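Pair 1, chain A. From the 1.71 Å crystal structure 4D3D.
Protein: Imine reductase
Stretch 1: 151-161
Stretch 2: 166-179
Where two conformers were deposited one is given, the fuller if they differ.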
# COMPACT_ATOMS: atom_id res chain seq x y z
N THR A 151 -8.88 -2.21 -20.66
CA THR A 151 -10.06 -1.49 -20.12
C THR A 151 -10.99 -2.48 -19.44
O THR A 151 -11.26 -3.61 -19.96
CB THR A 151 -10.78 -0.84 -21.29
OG1 THR A 151 -9.90 0.13 -21.91
CG2 THR A 151 -12.07 -0.16 -20.89
N TYR A 152 -11.46 -2.18 -18.24
CA TYR A 152 -12.47 -2.99 -17.57
C TYR A 152 -13.84 -2.74 -18.21
O TYR A 152 -14.18 -1.61 -18.44
CB TYR A 152 -12.63 -2.57 -16.11
CG TYR A 152 -11.42 -2.78 -15.22
CD1 TYR A 152 -10.92 -4.04 -15.02
CD2 TYR A 152 -10.83 -1.74 -14.55
CE1 TYR A 152 -9.82 -4.26 -14.20
CE2 TYR A 152 -9.72 -1.96 -13.72
CZ TYR A 152 -9.20 -3.22 -13.61
OH TYR A 152 -8.09 -3.54 -12.78
N TYR A 153 -14.61 -3.78 -18.47
CA TYR A 153 -15.94 -3.63 -18.97
C TYR A 153 -16.94 -4.40 -18.19
O TYR A 153 -16.68 -5.47 -17.61
CB TYR A 153 -15.98 -4.12 -20.43
CG TYR A 153 -15.36 -3.19 -21.44
CD1 TYR A 153 -15.92 -1.97 -21.70
CD2 TYR A 153 -14.13 -3.51 -22.04
CE1 TYR A 153 -15.36 -1.10 -22.62
CE2 TYR A 153 -13.54 -2.64 -22.97
CZ TYR A 153 -14.14 -1.45 -23.26
OH TYR A 153 -13.64 -0.53 -24.15
N SER A 154 -18.14 -3.84 -18.03
CA SER A 154 -19.22 -4.57 -17.38
C SER A 154 -20.59 -4.13 -17.89
O SER A 154 -20.72 -3.06 -18.51
CB SER A 154 -19.22 -4.47 -15.85
OG SER A 154 -19.42 -3.15 -15.38
N GLY A 155 -21.59 -4.95 -17.63
CA GLY A 155 -22.92 -4.75 -18.24
C GLY A 155 -23.37 -6.08 -18.88
O GLY A 155 -22.82 -7.15 -18.64
N ASP A 156 -24.46 -6.05 -19.63
CA ASP A 156 -25.03 -7.30 -20.18
C ASP A 156 -24.02 -8.03 -21.03
O ASP A 156 -23.40 -7.47 -21.94
CB ASP A 156 -26.30 -7.03 -21.02
CG ASP A 156 -27.58 -7.14 -20.21
OD1 ASP A 156 -27.56 -7.12 -18.93
OD2 ASP A 156 -28.63 -7.26 -20.89
N ARG A 157 -23.84 -9.32 -20.76
CA ARG A 157 -22.76 -10.08 -21.46
C ARG A 157 -23.02 -10.18 -22.97
O ARG A 157 -22.07 -10.12 -23.78
CB ARG A 157 -22.60 -11.47 -20.89
CG ARG A 157 -21.51 -12.28 -21.60
CD ARG A 157 -21.32 -13.69 -21.11
NE ARG A 157 -19.95 -13.75 -20.65
CZ ARG A 157 -19.58 -13.71 -19.36
NH1 ARG A 157 -20.48 -13.65 -18.36
NH2 ARG A 157 -18.29 -13.74 -19.08
N VAL A 158 -24.28 -10.33 -23.34
CA VAL A 158 -24.62 -10.47 -24.80
C VAL A 158 -24.37 -9.15 -25.55
O VAL A 158 -23.84 -9.16 -26.69
CB VAL A 158 -26.06 -11.02 -25.00
CG1 VAL A 158 -27.12 -10.15 -24.34
CG2 VAL A 158 -26.38 -11.26 -26.48
N VAL A 159 -24.66 -8.02 -24.91
CA VAL A 159 -24.41 -6.71 -25.49
C VAL A 159 -22.88 -6.51 -25.64
O VAL A 159 -22.38 -6.11 -26.64
CB VAL A 159 -25.08 -5.55 -24.67
CG1 VAL A 159 -24.70 -4.21 -25.23
CG2 VAL A 159 -26.60 -5.64 -24.71
N PHE A 160 -22.15 -6.80 -24.55
CA PHE A 160 -20.71 -6.73 -24.59
C PHE A 160 -20.11 -7.62 -25.70
O PHE A 160 -19.27 -7.16 -26.49
CB PHE A 160 -20.05 -7.06 -23.23
CG PHE A 160 -18.53 -7.05 -23.31
CD1 PHE A 160 -17.84 -5.86 -23.48
CD2 PHE A 160 -17.84 -8.24 -23.38
CE1 PHE A 160 -16.45 -5.88 -23.64
CE2 PHE A 160 -16.47 -8.25 -23.51
CZ PHE A 160 -15.78 -7.06 -23.66
N GLU A 161 -20.55 -8.88 -25.81
CA GLU A 161 -19.95 -9.72 -26.81
C GLU A 161 -20.24 -9.23 -28.22
O GLU A 161 -19.42 -9.37 -29.14
CB GLU A 161 -20.44 -11.14 -26.64
CG GLU A 161 -19.87 -11.85 -25.42
CD GLU A 161 -18.34 -11.95 -25.43
OE1 GLU A 161 -17.70 -11.96 -26.51
OE2 GLU A 161 -17.75 -11.98 -24.34
N THR A 166 -15.12 -4.38 -31.94
CA THR A 166 -14.86 -2.95 -32.10
C THR A 166 -14.11 -2.37 -30.87
O THR A 166 -13.18 -1.58 -31.01
CB THR A 166 -16.19 -2.19 -32.32
OG1 THR A 166 -16.83 -2.69 -33.48
CG2 THR A 166 -15.95 -0.69 -32.42
N LEU A 167 -14.58 -2.68 -29.66
CA LEU A 167 -13.95 -2.14 -28.44
C LEU A 167 -12.48 -2.55 -28.39
O LEU A 167 -11.67 -1.79 -27.98
CB LEU A 167 -14.70 -2.60 -27.16
CG LEU A 167 -16.12 -2.00 -27.10
CD1 LEU A 167 -16.86 -2.61 -25.93
CD2 LEU A 167 -16.07 -0.48 -27.02
N GLU A 168 -12.16 -3.77 -28.83
CA GLU A 168 -10.76 -4.27 -28.79
C GLU A 168 -9.82 -3.68 -29.85
O GLU A 168 -8.60 -3.87 -29.79
CB GLU A 168 -10.77 -5.82 -28.80
CG GLU A 168 -11.20 -6.37 -27.46
CD GLU A 168 -11.31 -7.88 -27.39
OE1 GLU A 168 -11.06 -8.58 -28.38
OE2 GLU A 168 -11.68 -8.37 -26.33
N VAL A 169 -10.36 -2.89 -30.77
CA VAL A 169 -9.50 -2.02 -31.58
C VAL A 169 -8.81 -0.96 -30.70
O VAL A 169 -7.67 -0.55 -30.96
CB VAL A 169 -10.35 -1.33 -32.66
CG1 VAL A 169 -9.53 -0.29 -33.41
CG2 VAL A 169 -10.98 -2.37 -33.56
N LEU A 170 -9.47 -0.53 -29.62
CA LEU A 170 -8.92 0.49 -28.74
C LEU A 170 -7.88 -0.04 -27.72
O LEU A 170 -6.83 0.59 -27.50
CB LEU A 170 -10.06 1.19 -27.96
CG LEU A 170 -11.12 1.83 -28.86
CD1 LEU A 170 -12.14 2.48 -27.96
CD2 LEU A 170 -10.52 2.83 -29.87
N THR A 171 -8.22 -1.12 -27.05
CA THR A 171 -7.40 -1.76 -26.01
C THR A 171 -7.84 -3.23 -25.87
O THR A 171 -8.90 -3.62 -26.39
CB THR A 171 -7.56 -1.12 -24.58
OG1 THR A 171 -8.83 -1.50 -24.01
CG2 THR A 171 -7.47 0.35 -24.54
N SER A 172 -7.06 -4.05 -25.13
CA SER A 172 -7.53 -5.34 -24.67
C SER A 172 -8.67 -5.14 -23.65
O SER A 172 -8.79 -4.08 -23.07
CB SER A 172 -6.40 -6.18 -24.07
OG SER A 172 -5.51 -6.45 -25.14
N SER A 173 -9.52 -6.13 -23.51
CA SER A 173 -10.69 -6.01 -22.66
C SER A 173 -10.57 -6.91 -21.44
O SER A 173 -9.94 -7.97 -21.46
CB SER A 173 -11.94 -6.36 -23.43
OG SER A 173 -11.94 -7.73 -23.80
N ASP A 174 -11.16 -6.47 -20.33
CA ASP A 174 -11.32 -7.32 -19.19
C ASP A 174 -12.74 -7.22 -18.74
O ASP A 174 -13.11 -6.35 -17.98
CB ASP A 174 -10.30 -6.93 -18.10
CG ASP A 174 -10.39 -7.82 -16.82
OD1 ASP A 174 -11.23 -8.73 -16.71
OD2 ASP A 174 -9.61 -7.54 -15.87
N TYR A 175 -13.59 -8.13 -19.21
CA TYR A 175 -14.98 -8.14 -18.85
C TYR A 175 -15.17 -8.69 -17.43
O TYR A 175 -14.80 -9.83 -17.15
CB TYR A 175 -15.82 -9.01 -19.83
CG TYR A 175 -17.28 -9.09 -19.48
CD1 TYR A 175 -18.17 -8.00 -19.73
CD2 TYR A 175 -17.80 -10.20 -18.84
CE1 TYR A 175 -19.51 -8.10 -19.41
CE2 TYR A 175 -19.14 -10.27 -18.47
CZ TYR A 175 -20.01 -9.24 -18.76
OH TYR A 175 -21.33 -9.39 -18.41
N ARG A 176 -15.74 -7.91 -16.55
CA ARG A 176 -15.90 -8.30 -15.12
C ARG A 176 -17.24 -8.83 -14.66
O ARG A 176 -17.38 -9.28 -13.50
CB ARG A 176 -15.64 -7.07 -14.24
CG ARG A 176 -14.30 -6.47 -14.47
CD ARG A 176 -13.06 -7.18 -13.90
NE ARG A 176 -12.84 -8.50 -14.41
CZ ARG A 176 -12.93 -9.66 -13.77
NH1 ARG A 176 -13.27 -9.83 -12.49
NH2 ARG A 176 -12.71 -10.72 -14.49
N GLY A 177 -18.28 -8.77 -15.48
CA GLY A 177 -19.60 -9.28 -15.07
C GLY A 177 -20.78 -8.43 -15.50
O GLY A 177 -20.57 -7.40 -16.15
N GLU A 178 -21.97 -8.87 -15.11
CA GLU A 178 -23.19 -8.28 -15.66
C GLU A 178 -23.58 -6.94 -14.98
O GLU A 178 -24.21 -6.11 -15.62
CB GLU A 178 -24.37 -9.26 -15.65
CG GLU A 178 -24.24 -10.44 -16.60
CD GLU A 178 -25.23 -10.49 -17.80
OE1 GLU A 178 -26.35 -9.96 -17.82
OE2 GLU A 178 -24.85 -11.11 -18.76
N ASP A 179 -23.20 -6.73 -13.75
CA ASP A 179 -23.56 -5.51 -13.03
C ASP A 179 -22.79 -4.38 -13.68
O ASP A 179 -21.56 -4.38 -13.71
CB ASP A 179 -23.13 -5.68 -11.54
CG ASP A 179 -23.07 -4.40 -10.74
OD1 ASP A 179 -23.76 -3.41 -11.00
OD2 ASP A 179 -22.41 -4.43 -9.67
O HOH W 1 -11.28 -1.22 -25.26
O HOH W 2 -26.64 -5.75 -16.87
O HOH W 3 -26.08 -11.46 -21.07

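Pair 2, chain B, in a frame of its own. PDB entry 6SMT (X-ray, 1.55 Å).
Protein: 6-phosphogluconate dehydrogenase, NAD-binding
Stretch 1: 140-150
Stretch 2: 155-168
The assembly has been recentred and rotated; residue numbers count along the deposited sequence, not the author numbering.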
# COMPACT_ATOMS: atom_id res chain seq x y z
N ILE B 140 -16.10 -4.95 10.24
CA ILE B 140 -16.79 -6.05 9.54
C ILE B 140 -17.89 -5.39 8.73
O ILE B 140 -18.70 -4.57 9.24
CB ILE B 140 -17.29 -7.14 10.49
CG1 ILE B 140 -16.20 -7.60 11.46
CG2 ILE B 140 -17.82 -8.29 9.63
CD1 ILE B 140 -16.69 -8.62 12.45
N LEU B 141 -17.96 -5.75 7.45
CA LEU B 141 -19.01 -5.26 6.52
C LEU B 141 -20.07 -6.33 6.37
O LEU B 141 -19.74 -7.56 6.34
CB LEU B 141 -18.40 -4.97 5.14
CG LEU B 141 -17.14 -4.18 5.15
CD1 LEU B 141 -16.71 -3.92 3.72
CD2 LEU B 141 -17.29 -2.90 5.86
N PHE B 142 -21.33 -5.93 6.16
CA PHE B 142 -22.43 -6.90 6.05
C PHE B 142 -23.34 -6.47 4.95
O PHE B 142 -23.54 -5.31 4.67
CB PHE B 142 -23.27 -6.95 7.34
CG PHE B 142 -22.51 -7.45 8.54
CD1 PHE B 142 -21.76 -6.56 9.28
CD2 PHE B 142 -22.55 -8.77 8.93
CE1 PHE B 142 -20.99 -6.99 10.34
CE2 PHE B 142 -21.82 -9.19 10.04
CZ PHE B 142 -21.08 -8.29 10.74
N ALA B 143 -23.98 -7.48 4.35
CA ALA B 143 -24.97 -7.28 3.27
C ALA B 143 -26.10 -8.31 3.39
O ALA B 143 -25.88 -9.45 3.80
CB ALA B 143 -24.34 -7.35 1.89
N GLY B 144 -27.29 -7.88 3.01
CA GLY B 144 -28.51 -8.69 3.11
C GLY B 144 -29.61 -7.87 3.76
O GLY B 144 -29.48 -6.65 3.87
N PRO B 145 -30.70 -8.53 4.16
CA PRO B 145 -31.83 -7.72 4.65
C PRO B 145 -31.47 -6.82 5.83
O PRO B 145 -30.94 -7.31 6.80
CB PRO B 145 -32.80 -8.82 5.05
CG PRO B 145 -32.49 -9.93 4.12
CD PRO B 145 -30.97 -9.94 3.99
N GLN B 146 -31.81 -5.54 5.75
CA GLN B 146 -31.48 -4.56 6.80
C GLN B 146 -32.05 -4.96 8.13
O GLN B 146 -31.35 -4.94 9.14
CB GLN B 146 -31.90 -3.13 6.45
CG GLN B 146 -31.27 -2.13 7.40
CD GLN B 146 -31.55 -0.69 6.98
OE1 GLN B 146 -32.33 -0.45 6.04
NE2 GLN B 146 -30.96 0.25 7.71
N ALA B 147 -33.27 -5.46 8.15
CA ALA B 147 -33.88 -5.82 9.44
C ALA B 147 -33.17 -6.98 10.08
O ALA B 147 -33.17 -7.07 11.30
CB ALA B 147 -35.32 -6.24 9.17
N LEU B 148 -32.61 -7.88 9.27
CA LEU B 148 -31.91 -9.06 9.81
C LEU B 148 -30.58 -8.60 10.40
O LEU B 148 -30.17 -9.05 11.51
CB LEU B 148 -31.74 -10.06 8.67
CG LEU B 148 -31.01 -11.33 9.03
CD1 LEU B 148 -31.85 -12.08 10.04
CD2 LEU B 148 -30.82 -12.16 7.77
N PHE B 149 -29.86 -7.70 9.74
CA PHE B 149 -28.68 -7.08 10.35
C PHE B 149 -29.07 -6.42 11.69
O PHE B 149 -28.40 -6.60 12.67
CB PHE B 149 -28.07 -6.09 9.37
CG PHE B 149 -26.98 -5.27 9.99
CD1 PHE B 149 -25.70 -5.77 10.16
CD2 PHE B 149 -27.22 -3.97 10.34
CE1 PHE B 149 -24.70 -5.01 10.75
CE2 PHE B 149 -26.25 -3.19 10.88
CZ PHE B 149 -25.00 -3.72 11.13
N ASP B 150 -30.15 -5.66 11.68
CA ASP B 150 -30.54 -4.95 12.92
C ASP B 150 -30.86 -5.95 14.04
O ASP B 150 -30.53 -5.65 15.21
CB ASP B 150 -31.74 -4.05 12.62
CG ASP B 150 -31.39 -2.94 11.65
OD1 ASP B 150 -30.22 -2.47 11.58
OD2 ASP B 150 -32.33 -2.45 11.02
N VAL B 155 -25.41 -8.62 19.22
CA VAL B 155 -24.38 -9.68 19.34
C VAL B 155 -23.17 -9.27 18.51
O VAL B 155 -22.02 -9.35 18.95
CB VAL B 155 -24.96 -11.04 18.95
CG1 VAL B 155 -23.90 -12.06 18.66
CG2 VAL B 155 -25.91 -11.45 20.06
N LEU B 156 -23.39 -8.88 17.26
CA LEU B 156 -22.26 -8.68 16.33
C LEU B 156 -21.39 -7.52 16.84
O LEU B 156 -20.21 -7.47 16.51
CB LEU B 156 -22.83 -8.41 14.93
CG LEU B 156 -23.49 -9.61 14.22
CD1 LEU B 156 -24.23 -9.19 13.01
CD2 LEU B 156 -22.53 -10.72 13.91
N ASP B 157 -21.98 -6.50 17.46
CA ASP B 157 -21.20 -5.30 17.88
C ASP B 157 -20.08 -5.66 18.84
O ASP B 157 -19.14 -4.87 18.89
CB ASP B 157 -22.10 -4.34 18.65
CG ASP B 157 -22.88 -3.35 17.82
OD1 ASP B 157 -22.40 -3.01 16.70
OD2 ASP B 157 -23.98 -2.94 18.27
N THR B 158 -20.11 -6.85 19.47
CA THR B 158 -19.02 -7.26 20.35
C THR B 158 -17.78 -7.60 19.50
O THR B 158 -16.69 -7.64 20.06
CB THR B 158 -19.41 -8.46 21.23
OG1 THR B 158 -19.60 -9.63 20.48
CG2 THR B 158 -20.72 -8.26 21.95
N LEU B 159 -17.91 -7.77 18.18
CA LEU B 159 -16.72 -8.20 17.39
C LEU B 159 -15.92 -7.01 16.89
O LEU B 159 -14.71 -7.14 16.59
CB LEU B 159 -17.23 -8.99 16.20
CG LEU B 159 -18.00 -10.27 16.50
CD1 LEU B 159 -18.55 -10.82 15.22
CD2 LEU B 159 -17.06 -11.20 17.31
N GLY B 160 -16.56 -5.85 16.75
CA GLY B 160 -15.90 -4.73 16.06
C GLY B 160 -16.88 -3.68 15.58
O GLY B 160 -18.07 -3.74 15.92
N GLN B 161 -16.41 -2.69 14.89
CA GLN B 161 -17.24 -1.72 14.21
C GLN B 161 -17.89 -2.36 12.99
O GLN B 161 -17.20 -3.13 12.28
CB GLN B 161 -16.45 -0.48 13.75
CG GLN B 161 -15.78 0.18 14.94
CD GLN B 161 -15.41 1.62 14.73
OE1 GLN B 161 -16.28 2.43 14.37
NE2 GLN B 161 -14.18 1.93 15.07
N LEU B 162 -19.19 -2.22 12.89
CA LEU B 162 -19.98 -2.87 11.84
C LEU B 162 -20.49 -1.88 10.83
O LEU B 162 -20.85 -0.71 11.15
CB LEU B 162 -21.16 -3.59 12.49
CG LEU B 162 -20.91 -4.39 13.75
CD1 LEU B 162 -22.25 -4.95 14.18
CD2 LEU B 162 -19.86 -5.46 13.58
N THR B 163 -20.50 -2.27 9.56
CA THR B 163 -21.08 -1.44 8.50
C THR B 163 -22.00 -2.30 7.64
O THR B 163 -21.48 -3.28 7.10
CB THR B 163 -20.05 -0.80 7.54
OG1 THR B 163 -19.09 -0.08 8.33
CG2 THR B 163 -20.71 0.16 6.57
N TRP B 164 -23.28 -1.93 7.55
CA TRP B 164 -24.21 -2.56 6.60
C TRP B 164 -24.12 -1.80 5.31
O TRP B 164 -24.35 -0.57 5.27
CB TRP B 164 -25.60 -2.65 7.22
CG TRP B 164 -26.62 -3.20 6.27
CD1 TRP B 164 -26.88 -4.51 6.12
CD2 TRP B 164 -27.54 -2.48 5.45
NE1 TRP B 164 -27.90 -4.68 5.23
CE2 TRP B 164 -28.34 -3.44 4.82
CE3 TRP B 164 -27.74 -1.12 5.21
CZ2 TRP B 164 -29.38 -3.09 3.95
CZ3 TRP B 164 -28.71 -0.78 4.28
CH2 TRP B 164 -29.48 -1.75 3.64
N VAL B 165 -23.82 -2.53 4.20
CA VAL B 165 -23.57 -1.85 2.91
C VAL B 165 -24.70 -2.03 1.93
O VAL B 165 -24.60 -1.50 0.80
CB VAL B 165 -22.20 -2.28 2.31
CG1 VAL B 165 -21.09 -1.92 3.26
CG2 VAL B 165 -22.15 -3.76 1.97
N GLY B 166 -25.76 -2.73 2.24
CA GLY B 166 -26.91 -2.82 1.36
C GLY B 166 -27.59 -4.15 1.32
O GLY B 166 -27.16 -5.14 1.95
N GLU B 167 -28.71 -4.20 0.62
CA GLU B 167 -29.60 -5.32 0.64
C GLU B 167 -29.09 -6.45 -0.27
O GLU B 167 -29.40 -7.63 0.00
CB GLU B 167 -30.99 -4.91 0.10
CG GLU B 167 -31.77 -4.01 1.04
CD GLU B 167 -32.46 -4.81 2.14
OE1 GLU B 167 -32.90 -5.94 1.83
OE2 GLU B 167 -32.63 -4.29 3.25
N ASP B 168 -28.34 -6.12 -1.30
CA ASP B 168 -27.84 -7.20 -2.18
C ASP B 168 -26.84 -8.07 -1.43
O ASP B 168 -25.81 -7.55 -0.98
CB ASP B 168 -27.19 -6.58 -3.41
CG ASP B 168 -26.29 -7.45 -4.27
OD1 ASP B 168 -26.32 -8.66 -4.21
OD2 ASP B 168 -25.40 -6.86 -5.01
O HOH W 4 -33.25 -1.67 3.62

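Pair 1 and pair 2 share one backbone arrangement. A strand leads into a helix, and a second strand lies parallel to the first. Fourteen central residues superpose with an RMSD of 0.4 Å.

The parallel ladder is shared. Tyr A153 N donates to Asp A174 O at 3.0 Å, and Arg A176 N donates to Tyr A153 O at 2.8 Å. In pair 2, Phe B142 N donates to Thr B163 O at 2.8 Å, and Val B165 N to Phe B142 O at 2.8 Å. Gly A155 and Gly B144 match. Their backbone angles would jam a CB against the preceding carbonyl O.

Thr A151 matches Ile B140. Thr A151 OG1 donates to Thr A171 OG1 at 2.9 Å. Gly B160 takes the place of Thr A171 and has no side chain. Ile B140 instead packs its CD1 on Leu B159 CB at 3.8 Å.

Tyr A153 matches Phe B142. Both rings meet a matched leucine. Leu A167 CD1 lies over the face of the Tyr A153 ring, 4.2 Å from its centroid. Leu B156 CD1 is 3.8 Å from Phe B142 CE2. The tyrosine hydroxyl adds a polar link: water 1 bonds Tyr A153 OH, Leu A167 O and Thr A171 OG1.

Ser A173 matches Leu B162. Ser A173 OG donates to Glu A168 OE2 at 2.6 Å, within its own stretch. Leu B162 makes apolar contacts, with CD2 3.8 Å from Phe B142 CE1 and CB 4.1 Å from Phe B149 CZ.

Tyr A175 matches Trp B164. Each reaches the glycine carbonyl by a different donor. Tyr A175 OH donates to Gly A155 O at 2.7 Å; Trp B164 NE1 donates to Gly B144 O at 2.9 Å. Phe A160 and Phe B149 match and pack on these residues. The Phe A160 and Tyr A175 planes are near parallel but slid apart, so the rings barely overlap. Trp B164 CB sits over the Phe B149 ring, 3.8 Å from its centroid.

The helix start is held alike. Glu A178 OE2 accepts from Arg A157 N at 2.9 Å, and Glu B167 OE2 accepts from Gln B146 N at 2.9 Å. The side chains of Arg A157 and Gln B146 also meet the aromatic residue. Tyr A175 CE2 lies over one face of the guanidinium, while Gln B146 CG lies over the Trp B164 six-membered ring, 4.0 Å from its centroid.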